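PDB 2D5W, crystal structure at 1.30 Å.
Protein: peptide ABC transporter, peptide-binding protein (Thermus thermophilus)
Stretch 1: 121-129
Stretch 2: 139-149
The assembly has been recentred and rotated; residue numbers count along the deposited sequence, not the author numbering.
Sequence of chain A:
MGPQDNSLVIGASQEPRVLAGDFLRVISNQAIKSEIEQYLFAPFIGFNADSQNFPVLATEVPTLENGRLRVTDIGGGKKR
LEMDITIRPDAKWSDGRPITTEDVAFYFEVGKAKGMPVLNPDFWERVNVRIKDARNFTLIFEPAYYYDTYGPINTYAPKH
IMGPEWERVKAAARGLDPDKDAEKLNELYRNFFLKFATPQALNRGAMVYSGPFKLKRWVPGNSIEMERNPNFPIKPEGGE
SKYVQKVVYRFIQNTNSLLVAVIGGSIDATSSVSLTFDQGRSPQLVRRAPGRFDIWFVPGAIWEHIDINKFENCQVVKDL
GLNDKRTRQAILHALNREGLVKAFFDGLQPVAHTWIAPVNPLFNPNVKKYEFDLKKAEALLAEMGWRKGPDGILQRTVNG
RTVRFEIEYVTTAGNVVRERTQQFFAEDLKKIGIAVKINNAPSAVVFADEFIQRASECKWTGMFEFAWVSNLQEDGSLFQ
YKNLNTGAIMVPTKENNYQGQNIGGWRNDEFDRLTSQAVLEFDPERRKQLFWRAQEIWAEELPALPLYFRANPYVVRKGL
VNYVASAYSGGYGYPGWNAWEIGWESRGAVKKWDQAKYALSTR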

# COMPACT_ATOMS: atom_id res chain seq x y z
N PRO A 121 -4.08 -8.33 -11.48
CA PRO A 121 -4.44 -9.39 -12.43
C PRO A 121 -3.39 -9.59 -13.52
O PRO A 121 -3.32 -10.66 -14.13
CB PRO A 121 -5.79 -8.93 -12.98
CG PRO A 121 -6.34 -8.07 -11.89
CD PRO A 121 -5.14 -7.30 -11.41
N ASP A 122 -2.59 -8.56 -13.79
CA ASP A 122 -1.55 -8.67 -14.80
C ASP A 122 -0.50 -9.69 -14.35
O ASP A 122 -0.12 -10.58 -15.11
CB ASP A 122 -0.89 -7.31 -15.06
CG ASP A 122 0.37 -7.41 -15.89
OD1 ASP A 122 1.45 -7.69 -15.32
OD2 ASP A 122 0.29 -7.24 -17.13
N PHE A 123 -0.03 -9.55 -13.12
CA PHE A 123 0.97 -10.46 -12.56
C PHE A 123 0.46 -11.89 -12.67
O PHE A 123 1.16 -12.79 -13.14
CB PHE A 123 1.22 -10.13 -11.08
CG PHE A 123 2.07 -11.14 -10.36
CD1 PHE A 123 3.45 -11.01 -10.31
CD2 PHE A 123 1.48 -12.23 -9.71
CE1 PHE A 123 4.24 -11.94 -9.63
CE2 PHE A 123 2.26 -13.16 -9.02
CZ PHE A 123 3.64 -13.02 -8.99
N TRP A 124 -0.78 -12.09 -12.24
CA TRP A 124 -1.36 -13.42 -12.24
C TRP A 124 -1.61 -14.03 -13.61
O TRP A 124 -1.88 -15.23 -13.72
CB TRP A 124 -2.61 -13.43 -11.36
CG TRP A 124 -2.20 -13.38 -9.92
CD1 TRP A 124 -2.28 -12.31 -9.07
CD2 TRP A 124 -1.52 -14.42 -9.21
NE1 TRP A 124 -1.68 -12.63 -7.87
CE2 TRP A 124 -1.21 -13.91 -7.93
CE3 TRP A 124 -1.14 -15.73 -9.53
CZ2 TRP A 124 -0.54 -14.67 -6.96
CZ3 TRP A 124 -0.47 -16.48 -8.58
CH2 TRP A 124 -0.18 -15.95 -7.31
N GLU A 125 -1.49 -13.22 -14.66
CA GLU A 125 -1.67 -13.73 -16.01
C GLU A 125 -0.34 -14.15 -16.61
O GLU A 125 -0.27 -15.14 -17.33
CB GLU A 125 -2.30 -12.65 -16.90
CG GLU A 125 -3.77 -12.42 -16.66
CD GLU A 125 -4.63 -13.58 -17.12
OE1 GLU A 125 -5.84 -13.58 -16.81
OE2 GLU A 125 -4.10 -14.49 -17.79
N ARG A 126 0.73 -13.43 -16.28
CA ARG A 126 2.04 -13.72 -16.87
C ARG A 126 3.07 -14.43 -16.00
O ARG A 126 4.17 -14.72 -16.46
CB ARG A 126 2.64 -12.42 -17.41
CG ARG A 126 3.03 -11.46 -16.31
CD ARG A 126 3.35 -10.05 -16.82
NE ARG A 126 3.76 -9.24 -15.68
CZ ARG A 126 4.97 -9.29 -15.14
NH1 ARG A 126 5.26 -8.55 -14.09
NH2 ARG A 126 5.91 -10.05 -15.69
N VAL A 127 2.74 -14.73 -14.74
CA VAL A 127 3.69 -15.40 -13.88
C VAL A 127 3.24 -16.82 -13.55
O VAL A 127 2.07 -17.06 -13.26
CB VAL A 127 3.92 -14.61 -12.57
CG1 VAL A 127 4.99 -15.29 -11.72
CG2 VAL A 127 4.33 -13.19 -12.89
N ASN A 128 4.19 -17.75 -13.61
CA ASN A 128 3.92 -19.15 -13.31
C ASN A 128 5.07 -19.71 -12.51
O ASN A 128 6.09 -19.05 -12.32
CB ASN A 128 3.74 -19.94 -14.61
CG ASN A 128 2.39 -19.70 -15.26
OD1 ASN A 128 1.36 -20.15 -14.75
ND2 ASN A 128 2.38 -18.98 -16.37
N VAL A 129 4.91 -20.94 -12.03
CA VAL A 129 5.96 -21.58 -11.25
C VAL A 129 6.19 -23.01 -11.70
O VAL A 129 5.27 -23.69 -12.16
CB VAL A 129 5.60 -21.56 -9.73
CG1 VAL A 129 4.39 -22.45 -9.46
CG2 VAL A 129 6.80 -22.03 -8.91
N LEU A 139 10.48 -19.38 -10.80
CA LEU A 139 9.40 -18.46 -11.12
C LEU A 139 9.60 -18.09 -12.58
O LEU A 139 10.73 -17.79 -13.01
CB LEU A 139 9.46 -17.22 -10.23
CG LEU A 139 9.20 -17.47 -8.74
CD1 LEU A 139 9.41 -16.18 -7.96
CD2 LEU A 139 7.79 -17.99 -8.54
N ILE A 140 8.52 -18.11 -13.36
CA ILE A 140 8.58 -17.81 -14.78
C ILE A 140 7.72 -16.61 -15.11
O ILE A 140 6.51 -16.62 -14.89
CB ILE A 140 8.09 -19.02 -15.61
CG1 ILE A 140 8.87 -20.27 -15.21
CG2 ILE A 140 8.26 -18.73 -17.10
CD1 ILE A 140 8.28 -21.56 -15.76
N PHE A 141 8.35 -15.56 -15.64
CA PHE A 141 7.63 -14.35 -16.02
C PHE A 141 7.67 -14.21 -17.54
O PHE A 141 8.75 -14.12 -18.13
CB PHE A 141 8.29 -13.10 -15.40
CG PHE A 141 8.55 -13.20 -13.92
CD1 PHE A 141 9.59 -13.98 -13.43
CD2 PHE A 141 7.76 -12.50 -13.02
CE1 PHE A 141 9.85 -14.06 -12.07
CE2 PHE A 141 8.01 -12.57 -11.65
CZ PHE A 141 9.05 -13.35 -11.17
N GLU A 142 6.50 -14.19 -18.16
CA GLU A 142 6.44 -14.06 -19.61
C GLU A 142 5.14 -13.38 -20.04
O GLU A 142 4.05 -13.92 -19.87
CB GLU A 142 6.55 -15.43 -20.28
CG GLU A 142 6.60 -15.35 -21.80
CD GLU A 142 6.69 -16.70 -22.47
OE1 GLU A 142 7.68 -17.42 -22.21
OE2 GLU A 142 5.78 -17.04 -23.26
N PRO A 143 5.24 -12.16 -20.60
CA PRO A 143 6.49 -11.43 -20.84
C PRO A 143 7.06 -10.89 -19.53
O PRO A 143 6.31 -10.61 -18.59
CB PRO A 143 6.06 -10.32 -21.79
CG PRO A 143 4.68 -10.00 -21.30
CD PRO A 143 4.08 -11.38 -21.08
N ALA A 144 8.38 -10.74 -19.48
CA ALA A 144 9.04 -10.23 -18.29
C ALA A 144 8.99 -8.71 -18.25
O ALA A 144 9.08 -8.06 -19.30
CB ALA A 144 10.48 -10.71 -18.26
N TYR A 145 8.85 -8.16 -17.05
CA TYR A 145 8.82 -6.72 -16.85
C TYR A 145 10.14 -6.32 -16.19
O TYR A 145 10.79 -7.13 -15.54
CB TYR A 145 7.65 -6.30 -15.96
CG TYR A 145 6.29 -6.39 -16.61
CD1 TYR A 145 5.14 -5.96 -15.93
CD2 TYR A 145 6.13 -6.88 -17.91
CE1 TYR A 145 3.89 -6.03 -16.53
CE2 TYR A 145 4.88 -6.95 -18.51
CZ TYR A 145 3.76 -6.53 -17.81
OH TYR A 145 2.53 -6.60 -18.42
N TYR A 146 10.51 -5.05 -16.34
CA TYR A 146 11.78 -4.55 -15.81
C TYR A 146 11.98 -4.71 -14.31
O TYR A 146 13.12 -4.75 -13.84
CB TYR A 146 11.95 -3.08 -16.19
CG TYR A 146 11.19 -2.10 -15.32
CD1 TYR A 146 11.82 -1.46 -14.25
CD2 TYR A 146 9.84 -1.83 -15.55
CE1 TYR A 146 11.12 -0.57 -13.43
CE2 TYR A 146 9.13 -0.95 -14.73
CZ TYR A 146 9.78 -0.33 -13.68
OH TYR A 146 9.09 0.54 -12.86
N TYR A 147 10.89 -4.82 -13.56
CA TYR A 147 10.96 -4.92 -12.11
C TYR A 147 10.75 -6.31 -11.51
O TYR A 147 10.69 -6.44 -10.29
CB TYR A 147 9.95 -3.96 -11.48
CG TYR A 147 8.50 -4.18 -11.89
CD1 TYR A 147 7.88 -5.42 -11.74
CD2 TYR A 147 7.72 -3.12 -12.35
CE1 TYR A 147 6.53 -5.60 -12.04
CE2 TYR A 147 6.37 -3.28 -12.65
CZ TYR A 147 5.78 -4.53 -12.49
OH TYR A 147 4.44 -4.69 -12.76
N ASP A 148 10.66 -7.34 -12.34
CA ASP A 148 10.40 -8.68 -11.82
C ASP A 148 11.43 -9.26 -10.84
O ASP A 148 11.09 -10.13 -10.03
CB ASP A 148 10.16 -9.65 -12.98
CG ASP A 148 8.82 -9.41 -13.66
OD1 ASP A 148 8.64 -9.85 -14.81
OD2 ASP A 148 7.92 -8.79 -13.03
N THR A 149 12.67 -8.78 -10.88
CA THR A 149 13.68 -9.29 -9.96
C THR A 149 13.75 -8.46 -8.67
O THR A 149 14.49 -8.81 -7.75
CB THR A 149 15.10 -9.29 -10.59
OG1 THR A 149 15.49 -7.95 -10.91
CG2 THR A 149 15.12 -10.15 -11.84
O HOH W 1 2.92 -7.14 -12.88
O HOH W 2 4.80 -17.63 -17.14

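The backbones meet as a short antiparallel ladder. Asn128 and Ile140 form its hydrogen-bonded pair: Asn128 N donates to Ile140 O (2.9 Å) and Ile140 N to Asn128 O (2.8 Å). Two residues along each chain, past the non-hydrogen-bonded pair Val127 and Phe141, Glu142 N donates to Arg126 O (2.9 Å), so the pairing reaches the last residue of the helix.

The charged contacts centre on Arg126, which loses more surface to the other stretch than any other residue here. Its CA-to-CB bond points toward that stretch, and the long side chain can satisfy several acceptors at once. Arg126 NH1 and NH2 grip the carboxylate of Asp148 end-on, NH1 to OD2 and NH2 to OD1, both at 2.9 Å; NH2 also donates to Pro143 O (3.0 Å). Arg126 NE binds Asp122 OD1 (2.8 Å), one helical turn earlier. The buried cation thus lies between two carboxylates, in salt bridges with both. Asp148 OD1 also accepts from Tyr145 N (2.8 Å), bracing the turn that presents it.

The side chain of Tyr145 serves twice. Its flat ring stacks against the guanidinium, with Arg126 CZ 3.5 Å from the ring centroid, while Tyr145 OH donates to Asp122 OD2 (2.7 Å). A water links Asp122 OD1, Arg126 NH1 and Tyr147 OH.

Apolar packing completes the contact on the sheet face carrying Val127, Val129, Leu139 and Phe141: Val127 CG2 meets Phe141 CD2 at 3.5 Å, and branched Val129 and Leu139 fill space alongside.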